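Multicopper oxidase (Uncultured bacterium, PDB 4E9X) probably oxidises phenolic or similar substrates at a copper centre and passes the electrons to molecular oxygen, as laccase-like multicopper oxidases do. Local coordinates at residues D187-H201 against V229-A243. Sequence-based numbering, arbitrary orientation.
Sequences DVVKIRFFGAGGGIH and VLVSPGERYDVIIEA
V239 CG1 (3.9 Å from F193 CE2), V231 CG2 (3.7 Å from F193 CB) and V229 approach the F193 ring obliquely, while I191 CG2 covers one face, offset toward the rim. CG of F193 stands anti to the carbonyl carbon (chi1 -60°), turning the ring into the space between 187-195 and 229-231, strands of the two sheets that face each other in a cupredoxin-type β-sandwich. V231 O lies at the H201 ring's edge, near its plane; H201 ND1 bonds D253. The R192 guanidinium carries K190 CE over the centre of one face, and its NE bonds D139. D238 OD2 lies well out of the guanidinium plane, 3.8 Å from R192 NH1, a long, purely electrostatic pairing. The same oxygen receives K190 NZ at 2.7 Å on its anti side; K190 also pairs with E133, and T100 bonds D238 OD1. Replacing D238 by alanine is likely to cost K190 and R192 their shared carboxylate and T100 one bond, leaving K190 only E133 and R192 chiefly D139 as counter-charge. The R236 guanidinium takes G234 O in plane at its edge and reaches D227 of the second subunit. Between the two faces, the backbones of 187-195 and 236-243 pair in a regular antiparallel ladder, V189 N to I241 O being nearly straight (171°). Beyond it, G234 N bonds G195 O, and a short ladder joins H201 to V231. The K190, R192 and D238 network and R236 thus share one face, where D238, E133 and D139 offset two neighbouring cations and probably make their burial less costly; the face of V189, I191, F193, V239 and I241 is largely apolar.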
ATOM      1  N   ASP A 187     -16.574 -10.313  24.519  1.00  9.92           N
ATOM      2  CA  ASP A 187     -15.184  -9.848  24.546  1.00  9.24           C
ATOM      3  C   ASP A 187     -15.044  -8.575  23.729  1.00  8.74           C
ATOM      4  O   ASP A 187     -15.777  -8.315  22.786  1.00  9.61           O
ATOM      5  CB  ASP A 187     -14.246 -10.926  23.986  1.00  9.51           C
ATOM      6  CG  ASP A 187     -13.676 -11.862  25.034  1.00 12.76           C
ATOM      7  OD1 ASP A 187     -13.455 -11.454  26.208  1.00 18.72           O
ATOM      8  OD2 ASP A 187     -13.398 -13.043  24.684  1.00 12.32           O
ATOM      9  N   VAL A 188     -14.042  -7.778  24.129  1.00  9.25           N
ATOM     10  CA  VAL A 188     -13.651  -6.560  23.396  1.00  9.21           C
ATOM     11  C   VAL A 188     -12.178  -6.739  23.117  1.00  8.89           C
ATOM     12  O   VAL A 188     -11.347  -6.772  24.039  1.00 10.58           O
ATOM     13  CB  VAL A 188     -13.906  -5.317  24.265  1.00  9.80           C
ATOM     14  CG1 VAL A 188     -13.450  -4.047  23.492  1.00 12.58           C
ATOM     15  CG2 VAL A 188     -15.365  -5.253  24.631  1.00 12.63           C
ATOM     16  N   VAL A 189     -11.864  -6.899  21.826  1.00  8.66           N
ATOM     17  CA  VAL A 189     -10.525  -7.407  21.444  1.00  8.35           C
ATOM     18  C   VAL A 189      -9.723  -6.247  20.827  1.00  7.84           C
ATOM     19  O   VAL A 189     -10.162  -5.664  19.852  1.00  8.40           O
ATOM     20  CB  VAL A 189     -10.639  -8.563  20.469  1.00  8.23           C
ATOM     21  CG1 VAL A 189      -9.252  -9.168  20.193  1.00 10.02           C
ATOM     22  CG2 VAL A 189     -11.581  -9.662  21.005  1.00 10.72           C
ATOM     23  N   LYS A 190      -8.548  -5.978  21.408  1.00  8.21           N
ATOM     24  CA  LYS A 190      -7.632  -5.000  20.789  1.00  8.07           C
ATOM     25  C   LYS A 190      -6.647  -5.821  19.966  1.00  7.92           C
ATOM     26  O   LYS A 190      -6.017  -6.729  20.538  1.00  8.63           O
ATOM     27  CB  LYS A 190      -6.952  -4.190  21.896  1.00  9.30           C
ATOM     28  CG  LYS A 190      -5.843  -3.269  21.339  1.00  9.57           C
ATOM     29  CD  LYS A 190      -5.279  -2.409  22.485  1.00 11.41           C
ATOM     30  CE  LYS A 190      -4.312  -1.369  22.070  1.00 11.83           C
ATOM     31  NZ  LYS A 190      -4.917  -0.192  21.378  1.00 10.54           N
ATOM     32  N   ILE A 191      -6.521  -5.528  18.669  1.00  7.40           N
ATOM     33  CA  ILE A 191      -5.512  -6.198  17.834  1.00  7.57           C
ATOM     34  C   ILE A 191      -4.499  -5.139  17.388  1.00  6.71           C
ATOM     35  O   ILE A 191      -4.897  -4.085  16.890  1.00  7.79           O
ATOM     36  CB  ILE A 191      -6.136  -6.943  16.663  1.00  7.72           C
ATOM     37  CG1 ILE A 191      -7.142  -7.990  17.210  1.00  9.90           C
ATOM     38  CG2 ILE A 191      -5.056  -7.624  15.847  1.00  9.33           C
ATOM     39  CD1 ILE A 191      -8.363  -8.118  16.391  1.00 26.86           C
ATOM     40  N   ARG A 192      -3.242  -5.487  17.564  1.00  6.81           N
ATOM     41  CA  ARG A 192      -2.118  -4.627  17.154  1.00  7.16           C
ATOM     42  C   ARG A 192      -1.429  -5.321  15.992  1.00  6.39           C
ATOM     43  O   ARG A 192      -0.802  -6.377  16.196  1.00  7.46           O
ATOM     44  CB  ARG A 192      -1.169  -4.461  18.338  1.00  7.76           C
ATOM     45  CG  ARG A 192      -1.852  -3.866  19.583  1.00  8.10           C
ATOM     46  CD  ARG A 192      -0.905  -3.881  20.753  1.00  8.90           C
ATOM     47  NE  ARG A 192      -1.503  -3.658  22.076  1.00  8.17           N
ATOM     48  CZ  ARG A 192      -1.282  -2.567  22.782  1.00  8.62           C
ATOM     49  NH1 ARG A 192      -0.620  -1.488  22.347  1.00  9.23           N
ATOM     50  NH2 ARG A 192      -1.803  -2.523  24.017  1.00  9.89           N
ATOM     51  N   PHE A 193      -1.536  -4.720  14.800  1.00  6.94           N
ATOM     52  CA  PHE A 193      -0.887  -5.244  13.600  1.00  7.13           C
ATOM     53  C   PHE A 193       0.487  -4.581  13.411  1.00  6.20           C
ATOM     54  O   PHE A 193       0.573  -3.357  13.551  1.00  7.41           O
ATOM     55  CB  PHE A 193      -1.704  -4.916  12.333  1.00  7.27           C
ATOM     56  CG  PHE A 193      -3.112  -5.478  12.291  1.00  6.44           C
ATOM     57  CD1 PHE A 193      -3.342  -6.865  12.328  1.00  7.86           C
ATOM     58  CD2 PHE A 193      -4.188  -4.654  12.139  1.00  9.36           C
ATOM     59  CE1 PHE A 193      -4.627  -7.374  12.236  1.00  7.92           C
ATOM     60  CE2 PHE A 193      -5.494  -5.167  12.079  1.00 10.13           C
ATOM     61  CZ  PHE A 193      -5.712  -6.542  12.067  1.00  8.56           C
ATOM     62  N   PHE A 194       1.468  -5.383  13.029  1.00  6.57           N
ATOM     63  CA  PHE A 194       2.805  -4.848  12.753  1.00  7.12           C
ATOM     64  C   PHE A 194       3.293  -5.307  11.394  1.00  6.65           C
ATOM     65  O   PHE A 194       3.243  -6.527  11.099  1.00  7.37           O
ATOM     66  CB  PHE A 194       3.840  -5.346  13.776  1.00  7.27           C
ATOM     67  CG  PHE A 194       3.583  -5.127  15.237  1.00  6.56           C
ATOM     68  CD1 PHE A 194       4.490  -4.414  16.009  1.00  6.99           C
ATOM     69  CD2 PHE A 194       2.465  -5.682  15.881  1.00  7.46           C
ATOM     70  CE1 PHE A 194       4.338  -4.277  17.395  1.00  7.57           C
ATOM     71  CE2 PHE A 194       2.294  -5.591  17.250  1.00  7.36           C
ATOM     72  CZ  PHE A 194       3.251  -4.909  18.005  1.00  8.09           C
ATOM     73  N   GLY A 195       3.799  -4.341  10.618  1.00  6.34           N
ATOM     74  CA  GLY A 195       4.481  -4.692   9.373  1.00  6.94           C
ATOM     75  C   GLY A 195       5.959  -4.993   9.692  1.00  7.23           C
ATOM     76  O   GLY A 195       6.846  -4.145   9.512  1.00  7.85           O
ATOM     77  N   ALA A 196       6.228  -6.196  10.215  1.00  7.84           N
ATOM     78  CA  ALA A 196       7.573  -6.454  10.732  1.00  8.36           C
ATOM     79  C   ALA A 196       8.544  -6.804   9.620  1.00  7.86           C
ATOM     80  O   ALA A 196       9.703  -6.402   9.683  1.00 10.86           O
ATOM     81  CB  ALA A 196       7.483  -7.593  11.739  1.00 10.19           C
ATOM     82  N   GLY A 197       8.121  -7.520   8.572  1.00  8.59           N
ATOM     83  CA  GLY A 197       8.966  -7.868   7.448  1.00  9.69           C
ATOM     84  C   GLY A 197       8.831  -6.893   6.289  1.00  9.00           C
ATOM     85  O   GLY A 197       8.388  -5.744   6.456  1.00  9.36           O
ATOM     86  N   GLY A 198       9.206  -7.371   5.098  1.00  9.65           N
ATOM     87  CA  GLY A 198       9.307  -6.568   3.904  1.00 10.22           C
ATOM     88  C   GLY A 198       8.042  -6.525   3.045  1.00 10.66           C
ATOM     89  O   GLY A 198       8.073  -5.887   1.977  1.00 10.56           O
ATOM     90  N   GLY A 199       6.977  -7.205   3.456  1.00  9.40           N
ATOM     91  CA  GLY A 199       5.767  -7.313   2.619  1.00 11.57           C
ATOM     92  C   GLY A 199       4.665  -6.355   3.029  1.00  8.01           C
ATOM     93  O   GLY A 199       4.736  -5.657   4.076  1.00  8.32           O
ATOM     94  N   ILE A 200       3.641  -6.311   2.184  1.00  7.94           N
ATOM     95  CA  ILE A 200       2.392  -5.607   2.518  0.50  8.01           C
ATOM     96  C   ILE A 200       1.309  -6.645   2.787  1.00  8.09           C
ATOM     97  O   ILE A 200       1.287  -7.636   2.112  1.00 17.88           O
ATOM     98  CB  ILE A 200       2.147  -4.627   1.366  0.50  8.48           C
ATOM     99  CG1 ILE A 200       3.317  -3.635   1.212  0.50 10.11           C
ATOM    100  CG2 ILE A 200       0.876  -3.884   1.534  0.50 11.69           C
ATOM    101  CD1 ILE A 200       3.012  -2.518   0.230  0.50 16.66           C
ATOM    102  N   HIS A 201       0.468  -6.388   3.784  1.00  7.08           N
ATOM    103  CA  HIS A 201      -0.474  -7.406   4.260  1.00  7.81           C
ATOM    104  C   HIS A 201      -1.841  -6.729   4.432  1.00  8.26           C
ATOM    105  O   HIS A 201      -1.966  -5.713   5.143  1.00  9.87           O
ATOM    106  CB  HIS A 201      -0.001  -7.943   5.620  1.00  8.13           C
ATOM    107  CG  HIS A 201       1.341  -8.600   5.523  1.00  7.19           C
ATOM    108  ND1 HIS A 201       1.492  -9.911   5.166  1.00  8.32           N
ATOM    109  CD2 HIS A 201       2.593  -8.094   5.686  1.00  7.95           C
ATOM    110  CE1 HIS A 201       2.814 -10.199   5.117  1.00  9.19           C
ATOM    111  NE2 HIS A 201       3.483  -9.105   5.446  1.00  8.23           N
ATOM    112  N   VAL A 229      -7.477  -4.014   6.634  1.00  7.22           N
ATOM    113  CA  VAL A 229      -6.528  -2.983   7.009  1.00  7.68           C
ATOM    114  C   VAL A 229      -5.189  -3.298   6.367  1.00  7.26           C
ATOM    115  O   VAL A 229      -4.592  -4.369   6.625  1.00  8.30           O
ATOM    116  CB  VAL A 229      -6.353  -2.975   8.550  1.00  9.35           C
ATOM    117  CG1 VAL A 229      -5.235  -2.032   8.960  1.00 10.71           C
ATOM    118  CG2 VAL A 229      -7.666  -2.568   9.258  1.00 10.09           C
ATOM    119  N   LEU A 230      -4.685  -2.390   5.544  1.00  7.03           N
ATOM    120  CA  LEU A 230      -3.409  -2.582   4.854  1.00  7.42           C
ATOM    121  C   LEU A 230      -2.263  -2.194   5.786  1.00  6.75           C
ATOM    122  O   LEU A 230      -2.237  -1.075   6.306  1.00  9.45           O
ATOM    123  CB  LEU A 230      -3.338  -1.693   3.611  1.00  8.36           C
ATOM    124  CG  LEU A 230      -2.133  -1.937   2.703  1.00  9.90           C
ATOM    125  CD1 LEU A 230      -2.258  -3.349   2.114  1.00 14.82           C
ATOM    126  CD2 LEU A 230      -2.045  -0.862   1.607  1.00 12.65           C
ATOM    127  N   VAL A 231      -1.348  -3.158   5.969  1.00  7.72           N
ATOM    128  CA  VAL A 231      -0.214  -2.942   6.861  1.00  8.74           C
ATOM    129  C   VAL A 231       1.068  -3.117   6.066  1.00  8.56           C
ATOM    130  O   VAL A 231       1.255  -4.159   5.441  1.00 10.06           O
ATOM    131  CB  VAL A 231      -0.264  -3.998   7.994  1.00 10.76           C
ATOM    132  CG1 VAL A 231       0.877  -3.794   8.984  1.00 13.44           C
ATOM    133  CG2 VAL A 231      -1.632  -3.999   8.698  1.00 10.26           C
ATOM    134  N   SER A 232       1.920  -2.110   6.039  1.00  8.52           N
ATOM    135  CA  SER A 232       3.134  -2.106   5.234  0.50  7.64           C
ATOM    136  C   SER A 232       4.359  -2.037   6.149  1.00  7.00           C
ATOM    137  O   SER A 232       4.195  -1.780   7.369  1.00  7.41           O
ATOM    138  CB  SER A 232       3.062  -0.968   4.218  0.50  9.47           C
ATOM    139  OG  SER A 232       3.521   0.278   4.646  0.50  6.96           O
ATOM    140  N   PRO A 233       5.538  -2.268   5.620  1.00  7.43           N
ATOM    141  CA  PRO A 233       6.737  -2.342   6.501  1.00  7.75           C
ATOM    142  C   PRO A 233       6.938  -1.115   7.373  1.00  7.80           C
ATOM    143  O   PRO A 233       6.945   0.038   6.947  1.00  8.51           O
ATOM    144  CB  PRO A 233       7.882  -2.499   5.497  1.00  8.08           C
ATOM    145  CG  PRO A 233       7.213  -3.287   4.369  1.00  9.09           C
ATOM    146  CD  PRO A 233       5.868  -2.613   4.227  1.00  7.96           C
ATOM    147  N   GLY A 234       7.133  -1.410   8.680  1.00  7.29           N
ATOM    148  CA  GLY A 234       7.373  -0.375   9.659  1.00  8.09           C
ATOM    149  C   GLY A 234       6.134   0.071  10.417  1.00  7.23           C
ATOM    150  O   GLY A 234       6.245   0.531  11.557  1.00  8.39           O
ATOM    151  N   GLU A 235       4.961  -0.081   9.768  1.00  6.94           N
ATOM    152  CA  GLU A 235       3.748   0.486  10.342  1.00  7.04           C
ATOM    153  C   GLU A 235       3.153  -0.354  11.461  1.00  6.35           C
ATOM    154  O   GLU A 235       3.351  -1.558  11.492  1.00  7.41           O
ATOM    155  CB  GLU A 235       2.649   0.598   9.283  1.00  7.00           C
ATOM    156  CG  GLU A 235       3.037   1.469   8.069  1.00  8.15           C
ATOM    157  CD  GLU A 235       1.747   1.687   7.280  1.00  8.07           C
ATOM    158  OE1 GLU A 235       1.426   0.775   6.523  1.00  9.68           O
ATOM    159  OE2 GLU A 235       1.036   2.675   7.479  1.00  9.20           O
ATOM    160  N   ARG A 236       2.383   0.300  12.331  1.00  6.56           N
ATOM    161  CA  ARG A 236       1.473  -0.447  13.204  1.00  6.93           C
ATOM    162  C   ARG A 236       0.097   0.185  13.097  1.00  7.16           C
ATOM    163  O   ARG A 236      -0.073   1.394  12.910  1.00  7.08           O
ATOM    164  CB  ARG A 236       1.935  -0.445  14.679  1.00  7.72           C
ATOM    165  CG  ARG A 236       3.161  -1.327  14.919  1.00  7.25           C
ATOM    166  CD  ARG A 236       4.488  -0.638  14.626  1.00  8.62           C
ATOM    167  NE  ARG A 236       4.676   0.512  15.495  1.00  7.88           N
ATOM    168  CZ  ARG A 236       5.141   1.719  15.119  1.00  7.72           C
ATOM    169  NH1 ARG A 236       5.527   1.990  13.881  1.00  8.28           N
ATOM    170  NH2 ARG A 236       5.219   2.690  16.049  1.00  8.71           N
ATOM    171  N   TYR A 237      -0.916  -0.685  13.218  1.00  6.82           N
ATOM    172  CA  TYR A 237      -2.291  -0.239  13.378  1.00  7.39           C
ATOM    173  C   TYR A 237      -2.890  -0.949  14.586  1.00  7.35           C
ATOM    174  O   TYR A 237      -2.693  -2.171  14.701  1.00  8.66           O
ATOM    175  CB  TYR A 237      -3.154  -0.571  12.137  1.00  7.64           C
ATOM    176  CG  TYR A 237      -2.743   0.332  10.990  1.00  7.63           C
ATOM    177  CD1 TYR A 237      -3.388   1.575  10.813  1.00  9.50           C
ATOM    178  CD2 TYR A 237      -1.724  -0.028  10.089  1.00  7.93           C
ATOM    179  CE1 TYR A 237      -3.023   2.433   9.757  1.00 10.01           C
ATOM    180  CE2 TYR A 237      -1.364   0.812   9.052  1.00  8.48           C
ATOM    181  CZ  TYR A 237      -2.011   2.039   8.902  1.00 10.49           C
ATOM    182  OH  TYR A 237      -1.641   2.893   7.858  1.00 11.25           O
ATOM    183  N   ASP A 238      -3.623  -0.230  15.449  1.00  7.39           N
ATOM    184  CA  ASP A 238      -4.389  -0.881  16.489  1.00  7.63           C
ATOM    185  C   ASP A 238      -5.844  -0.763  16.123  1.00  6.67           C
ATOM    186  O   ASP A 238      -6.300   0.302  15.700  1.00  7.43           O
ATOM    187  CB  ASP A 238      -4.220  -0.236  17.863  1.00  7.98           C
ATOM    188  CG  ASP A 238      -2.844  -0.153  18.497  1.00  7.72           C
ATOM    189  OD1 ASP A 238      -1.822  -0.427  17.839  1.00  8.58           O
ATOM    190  OD2 ASP A 238      -2.820   0.160  19.698  1.00 10.34           O
ATOM    191  N   VAL A 239      -6.577  -1.866  16.328  1.00  6.91           N
ATOM    192  CA  VAL A 239      -8.006  -1.863  16.059  1.00  6.82           C
ATOM    193  C   VAL A 239      -8.713  -2.482  17.280  1.00  6.82           C
ATOM    194  O   VAL A 239      -8.101  -3.117  18.142  1.00  7.90           O
ATOM    195  CB  VAL A 239      -8.361  -2.683  14.802  1.00  7.09           C
ATOM    196  CG1 VAL A 239      -7.553  -2.163  13.587  1.00  8.25           C
ATOM    197  CG2 VAL A 239      -8.146  -4.194  15.013  1.00  7.49           C
ATOM    198  N   ILE A 240     -10.026  -2.264  17.329  1.00  7.35           N
ATOM    199  CA  ILE A 240     -10.927  -2.927  18.282  1.00  7.41           C
ATOM    200  C   ILE A 240     -11.941  -3.736  17.489  1.00  7.19           C
ATOM    201  O   ILE A 240     -12.566  -3.225  16.546  1.00  8.08           O
ATOM    202  CB  ILE A 240     -11.675  -1.864  19.143  1.00  7.90           C
ATOM    203  CG1 ILE A 240     -10.703  -1.026  19.997  1.00  9.34           C
ATOM    204  CG2 ILE A 240     -12.732  -2.538  19.996  1.00 10.09           C
ATOM    205  CD1 ILE A 240     -10.040  -1.867  21.084  1.00 12.34           C
ATOM    206  N   ILE A 241     -12.124  -4.986  17.913  1.00  7.09           N
ATOM    207  CA  ILE A 241     -13.246  -5.804  17.453  1.00  8.11           C
ATOM    208  C   ILE A 241     -14.153  -6.058  18.646  1.00  8.18           C
ATOM    209  O   ILE A 241     -13.690  -6.525  19.689  1.00  9.80           O
ATOM    210  CB  ILE A 241     -12.789  -7.136  16.831  1.00  7.72           C
ATOM    211  CG1 ILE A 241     -12.108  -6.861  15.478  1.00  8.69           C
ATOM    212  CG2 ILE A 241     -13.982  -8.090  16.703  1.00  9.69           C
ATOM    213  CD1 ILE A 241     -11.545  -8.091  14.795  1.00  9.90           C
ATOM    214  N   GLU A 242     -15.442  -5.760  18.495  1.00  9.28           N
ATOM    215  CA  GLU A 242     -16.470  -6.187  19.447  1.00  8.92           C
ATOM    216  C   GLU A 242     -16.831  -7.618  19.130  1.00  8.18           C
ATOM    217  O   GLU A 242     -17.377  -7.860  18.038  1.00 10.20           O
ATOM    218  CB  GLU A 242     -17.728  -5.276  19.378  1.00 10.61           C
ATOM    219  CG  GLU A 242     -17.440  -3.781  19.523  1.00 13.40           C
ATOM    220  CD  GLU A 242     -17.243  -3.335  20.964  1.00 14.68           C
ATOM    221  OE1 GLU A 242     -17.644  -4.052  21.913  1.00 18.11           O
ATOM    222  OE2 GLU A 242     -16.702  -2.231  21.133  1.00 20.78           O
ATOM    223  N   ALA A 243     -16.545  -8.551  20.035  1.00  9.42           N
ATOM    224  CA  ALA A 243     -16.878  -9.964  19.743  1.00  9.14           C
ATOM    225  C   ALA A 243     -18.301 -10.286  20.090  1.00  9.37           C
ATOM    226  O   ALA A 243     -18.610 -10.894  21.099  1.00 12.43           O
ATOM    227  CB  ALA A 243     -15.908 -10.873  20.530  1.00 12.88           C
TER
HETATM  228  O   HOH W   1     -18.159  -6.727  22.575  1.00 17.30           O
HETATM  229  O   HOH W   2      -7.231  -0.498  19.747  1.00 11.40           O